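Local coordinates for protein valine-pyruvate aminotransferase (Salmonella typhimurium, PDB 3G7Q) that probably transfers the amino group of L-valine to pyruvate, yielding L-alanine and 3-methyl-2-oxobutanoate, with pyridoxal 5'-phosphate as cofactor, at residues Q316-I319 with A320-R324; I351-E354 with L355-Q358. All coordinates share one frame; numbering follows the deposited sequence. Where two conformers were deposited one is given.

Interaction 1: residues Q316-I319 with A320-R324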
loop_
_atom_site.group_PDB
_atom_site.type_symbol
_atom_site.label_atom_id
_atom_site.label_comp_id
_atom_site.label_asym_id
_atom_site.label_seq_id
_atom_site.Cartn_x
_atom_site.Cartn_y
_atom_site.Cartn_z
ATOM N N GLN A 316 3.068 -7.010 -33.084
ATOM C CA GLN A 316 3.423 -7.169 -34.489
ATOM C C GLN A 316 2.744 -6.114 -35.356
ATOM O O GLN A 316 3.346 -5.548 -36.288
ATOM C CB GLN A 316 3.059 -8.582 -34.959
ATOM C CG GLN A 316 3.969 -9.648 -34.380
ATOM C CD GLN A 316 3.806 -10.981 -35.124
ATOM O OE1 GLN A 316 2.692 -11.469 -35.294
ATOM N NE2 GLN A 316 4.911 -11.547 -35.563
ATOM N N GLN A 317 1.479 -5.856 -35.074
ATOM C CA GLN A 317 0.736 -4.839 -35.811
ATOM C C GLN A 317 1.345 -3.455 -35.619
ATOM O O GLN A 317 1.500 -2.686 -36.578
ATOM C CB GLN A 317 -0.719 -4.847 -35.351
ATOM C CG GLN A 317 -1.495 -6.046 -35.879
ATOM C CD GLN A 317 -2.815 -6.307 -35.181
ATOM O OE1 GLN A 317 -3.546 -7.243 -35.546
ATOM N NE2 GLN A 317 -3.112 -5.526 -34.155
ATOM N N THR A 318 1.729 -3.146 -34.388
ATOM C CA THR A 318 2.324 -1.836 -34.089
ATOM C C THR A 318 3.675 -1.639 -34.776
ATOM O O THR A 318 3.973 -0.551 -35.316
ATOM C CB THR A 318 2.446 -1.662 -32.562
ATOM O OG1 THR A 318 1.135 -1.784 -31.973
ATOM C CG2 THR A 318 3.089 -0.308 -32.213
ATOM N N ILE A 319 4.505 -2.676 -34.799
ATOM C CA ILE A 319 5.771 -2.577 -35.507
ATOM C C ILE A 319 5.526 -2.314 -36.982
ATOM O O ILE A 319 6.230 -1.525 -37.606
ATOM C CB ILE A 319 6.636 -3.834 -35.294
ATOM C CG1 ILE A 319 7.147 -3.848 -33.848
ATOM C CG2 ILE A 319 7.833 -3.852 -36.278
ATOM C CD1 ILE A 319 7.898 -5.128 -33.434
ATOM N N ALA A 320 4.542 -2.995 -37.550
ATOM C CA ALA A 320 4.233 -2.813 -38.970
ATOM C C ALA A 320 3.814 -1.354 -39.248
ATOM O O ALA A 320 4.196 -0.809 -40.276
ATOM C CB ALA A 320 3.155 -3.775 -39.434
ATOM N N ILE A 321 3.051 -0.753 -38.328
ATOM C CA ILE A 321 2.633 0.659 -38.453
ATOM C C ILE A 321 3.878 1.523 -38.433
ATOM O O ILE A 321 4.082 2.350 -39.321
ATOM C CB ILE A 321 1.644 1.087 -37.345
ATOM C CG1 ILE A 321 0.291 0.377 -37.490
ATOM C CG2 ILE A 321 1.402 2.616 -37.370
ATOM C CD1 ILE A 321 -0.651 0.573 -36.266
ATOM N N ILE A 322 4.744 1.304 -37.450
ATOM C CA ILE A 322 5.988 2.066 -37.337
ATOM C C ILE A 322 6.795 1.992 -38.626
ATOM O O ILE A 322 7.259 3.014 -39.153
ATOM C CB ILE A 322 6.859 1.580 -36.145
ATOM C CG1 ILE A 322 6.174 1.912 -34.799
ATOM C CG2 ILE A 322 8.279 2.207 -36.195
ATOM C CD1 ILE A 322 6.860 1.267 -33.600
ATOM N N ARG A 323 6.961 0.784 -39.142
ATOM C CA ARG A 323 7.772 0.594 -40.348
ATOM C C ARG A 323 7.184 1.224 -41.626
ATOM O O ARG A 323 7.926 1.473 -42.593
ATOM C CB ARG A 323 8.081 -0.888 -40.511
ATOM C CG ARG A 323 9.063 -1.394 -39.450
ATOM C CD ARG A 323 10.455 -0.933 -39.769
ATOM N NE ARG A 323 11.468 -1.271 -38.744
ATOM C CZ ARG A 323 12.209 -0.427 -38.037
ATOM N NH1 ARG A 323 12.117 0.891 -38.208
ATOM N NH2 ARG A 323 13.097 -0.929 -37.179
ATOM N N ARG A 324 5.891 1.521 -41.642
ATOM C CA ARG A 324 5.321 2.269 -42.778
ATOM C C ARG A 324 5.822 3.691 -42.785
ATOM O O ARG A 324 5.848 4.321 -43.830
ATOM C CB ARG A 324 3.812 2.261 -42.757
ATOM C CG ARG A 324 3.263 0.906 -43.198
ATOM C CD ARG A 324 1.804 0.928 -43.520
ATOM N NE ARG A 324 0.963 0.866 -42.354
ATOM C CZ ARG A 324 0.174 1.843 -41.910
ATOM N NH1 ARG A 324 0.059 3.027 -42.524
ATOM N NH2 ARG A 324 -0.542 1.604 -40.829
#
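Q316-I319 and A320-R324 are successive turns near the C-terminal end of the long helix 299-325, and four i to i+4 backbone bonds tie them together: A320 N to Q316 O, I321 N to Q317 O, I322 N to T318 O and R323 N to I319 O. The straightest is I322 N to T318 O, 2.9 Å with an N-H...O angle of 171°. The helix is amphipathic. T318, I319 and I322 turn to strand 341-345 of the smaller mixed sheet, where all three touch L342, while I321 packs on I399 and E400 of helix 396-416. T318 gives its hydroxyl a partner one turn back, R314 O. Of the side chains, I319 and R323 run side by side in the same direction, with I319 CG2 4.2 Å from R323 CG, and both also lie on I333. R323 is bent at chi2 (-75°), and its guanidinium leaves the helix: NH1 bonds to C331 O and L326 O, just after the helix, and NH2 to E163 O, from much earlier in the sequence. I321 and I322 each lay CG1 beside the backbone N, close to a carbonyl oxygen of the preceding turn; I322 CG1 sits 3.3 Å from T318 O.

Interaction 2: residues I351-E354 with L355-Q358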
loop_
_atom_site.group_PDB
_atom_site.type_symbol
_atom_site.label_atom_id
_atom_site.label_comp_id
_atom_site.label_asym_id
_atom_site.label_seq_id
_atom_site.Cartn_x
_atom_site.Cartn_y
_atom_site.Cartn_z
ATOM N N ILE A 351 19.320 15.577 -32.220
ATOM C CA ILE A 351 18.772 16.296 -31.101
ATOM C C ILE A 351 18.528 15.243 -30.028
ATOM O O ILE A 351 18.533 14.052 -30.334
ATOM C CB ILE A 351 17.425 17.043 -31.397
ATOM C CG1 ILE A 351 16.273 16.096 -31.751
ATOM C CG2 ILE A 351 17.639 18.163 -32.471
ATOM C CD1 ILE A 351 14.929 16.812 -31.767
ATOM N N THR A 352 18.336 15.681 -28.787
ATOM C CA THR A 352 18.019 14.713 -27.721
ATOM C C THR A 352 16.542 14.344 -27.717
ATOM O O THR A 352 15.692 15.081 -28.209
ATOM C CB THR A 352 18.345 15.267 -26.343
ATOM O OG1 THR A 352 17.445 16.339 -26.048
ATOM C CG2 THR A 352 19.795 15.751 -26.259
ATOM N N THR A 353 16.210 13.212 -27.101
ATOM C CA THR A 353 14.812 12.829 -26.999
ATOM C C THR A 353 14.096 13.634 -25.910
ATOM O O THR A 353 12.860 13.617 -25.846
ATOM C CB THR A 353 14.626 11.299 -26.870
ATOM O OG1 THR A 353 15.448 10.800 -25.836
ATOM C CG2 THR A 353 14.998 10.597 -28.194
ATOM N N GLU A 354 14.849 14.343 -25.052
ATOM C CA GLU A 354 14.207 15.320 -24.176
ATOM C C GLU A 354 13.606 16.439 -25.054
ATOM O O GLU A 354 12.468 16.885 -24.843
ATOM C CB GLU A 354 15.197 15.911 -23.174
ATOM C CG GLU A 354 15.603 14.949 -22.029
ATOM C CD GLU A 354 16.622 13.869 -22.376
ATOM O OE1 GLU A 354 17.353 13.913 -23.388
ATOM O OE2 GLU A 354 16.670 12.911 -21.595
ATOM N N LEU A 355 14.363 16.894 -26.034
ATOM C CA LEU A 355 13.853 17.939 -26.933
ATOM C C LEU A 355 12.740 17.390 -27.829
ATOM O O LEU A 355 11.703 18.025 -27.999
ATOM C CB LEU A 355 14.968 18.570 -27.759
ATOM C CG LEU A 355 14.525 19.694 -28.706
ATOM C CD1 LEU A 355 13.710 20.826 -27.994
ATOM C CD2 LEU A 355 15.758 20.280 -29.399
ATOM N N LEU A 356 12.967 16.224 -28.400
ATOM C CA LEU A 356 11.930 15.563 -29.203
ATOM C C LEU A 356 10.627 15.432 -28.402
ATOM O O LEU A 356 9.549 15.731 -28.907
ATOM C CB LEU A 356 12.393 14.198 -29.653
ATOM C CG LEU A 356 11.510 13.551 -30.738
ATOM C CD1 LEU A 356 11.455 14.377 -32.055
ATOM C CD2 LEU A 356 11.982 12.100 -31.002
ATOM N N TYR A 357 10.733 15.035 -27.137
ATOM C CA TYR A 357 9.566 14.931 -26.262
ATOM C C TYR A 357 8.756 16.232 -26.206
ATOM O O TYR A 357 7.530 16.204 -26.231
ATOM C CB TYR A 357 10.015 14.563 -24.834
ATOM C CG TYR A 357 8.912 14.694 -23.792
ATOM C CD1 TYR A 357 8.677 15.889 -23.120
ATOM C CD2 TYR A 357 8.128 13.605 -23.460
ATOM C CE1 TYR A 357 7.666 15.987 -22.166
ATOM C CE2 TYR A 357 7.102 13.708 -22.523
ATOM C CZ TYR A 357 6.894 14.888 -21.875
ATOM O OH TYR A 357 5.886 14.952 -20.942
ATOM N N GLN A 358 9.436 17.365 -26.082
ATOM C CA GLN A 358 8.746 18.666 -26.030
ATOM C C GLN A 358 8.013 18.936 -27.345
ATOM O O GLN A 358 6.896 19.456 -27.362
ATOM C CB GLN A 358 9.722 19.805 -25.727
ATOM C CG GLN A 358 10.352 19.712 -24.328
ATOM C CD GLN A 358 9.325 19.819 -23.215
ATOM O OE1 GLN A 358 8.336 20.550 -23.346
ATOM N NE2 GLN A 358 9.556 19.108 -22.111
HETATM O O HOH W 1 11.882 17.477 -22.139
#
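T352 is the N-cap of helix 353-362, and its hydroxyl meets the first turn: L355 N donates to T352 OG1 at 3.1 Å, with an N-H...O angle of 160°. A chi1 of 68° holds OG1 between the backbone N and carbonyl carbon of T352, turned to that amide. The carbonyl of the same residue takes L356 N at 3.0 Å, nearly straight (173°) and in the carbonyl plane. Next along, Y357 N reaches T353 O at 2.9 Å from well above the carbonyl plane, whereas Q358 N to E354 O is weak at 3.3 Å. E354 O has further support from a water that donates to it and accepts from Q358 NE2; the bent Q358 chain folds its amide back to that water. The other polar ends find partners beyond the two segments: T353 OG1 bonds to C387 O, E354 OE1 to H385 ND1 and Y357 OH to D23 OD2, tying the helix start to surrounding chain. Ahead of the cap, I351 crosses L355 at about a right angle, while L356 packs on L406 and I410 of helix 396-416. I351 also reaches L356, its CD1 ending 4.2 Å from L356 CB.

Interaction 1 comes first along the chain, near the end of helix 299-325; strands 332-334 and 341-345 follow, and interaction 2 then opens helix 353-362. Their centres are 22 Å apart and their nearest atoms about 12 Å, so they do not touch. What they share is helix 396-416: residues 316-324 pack on I399, E400 and V403, residues 351-358 on L406, E409, I410 and A413 further along it. Both also meet the smaller mixed sheet, at strands 332-334 and 341-345 for the first and 387-391 for the second. Two helices of this probable class I aminotransferase thus pack against one common helix and sheet.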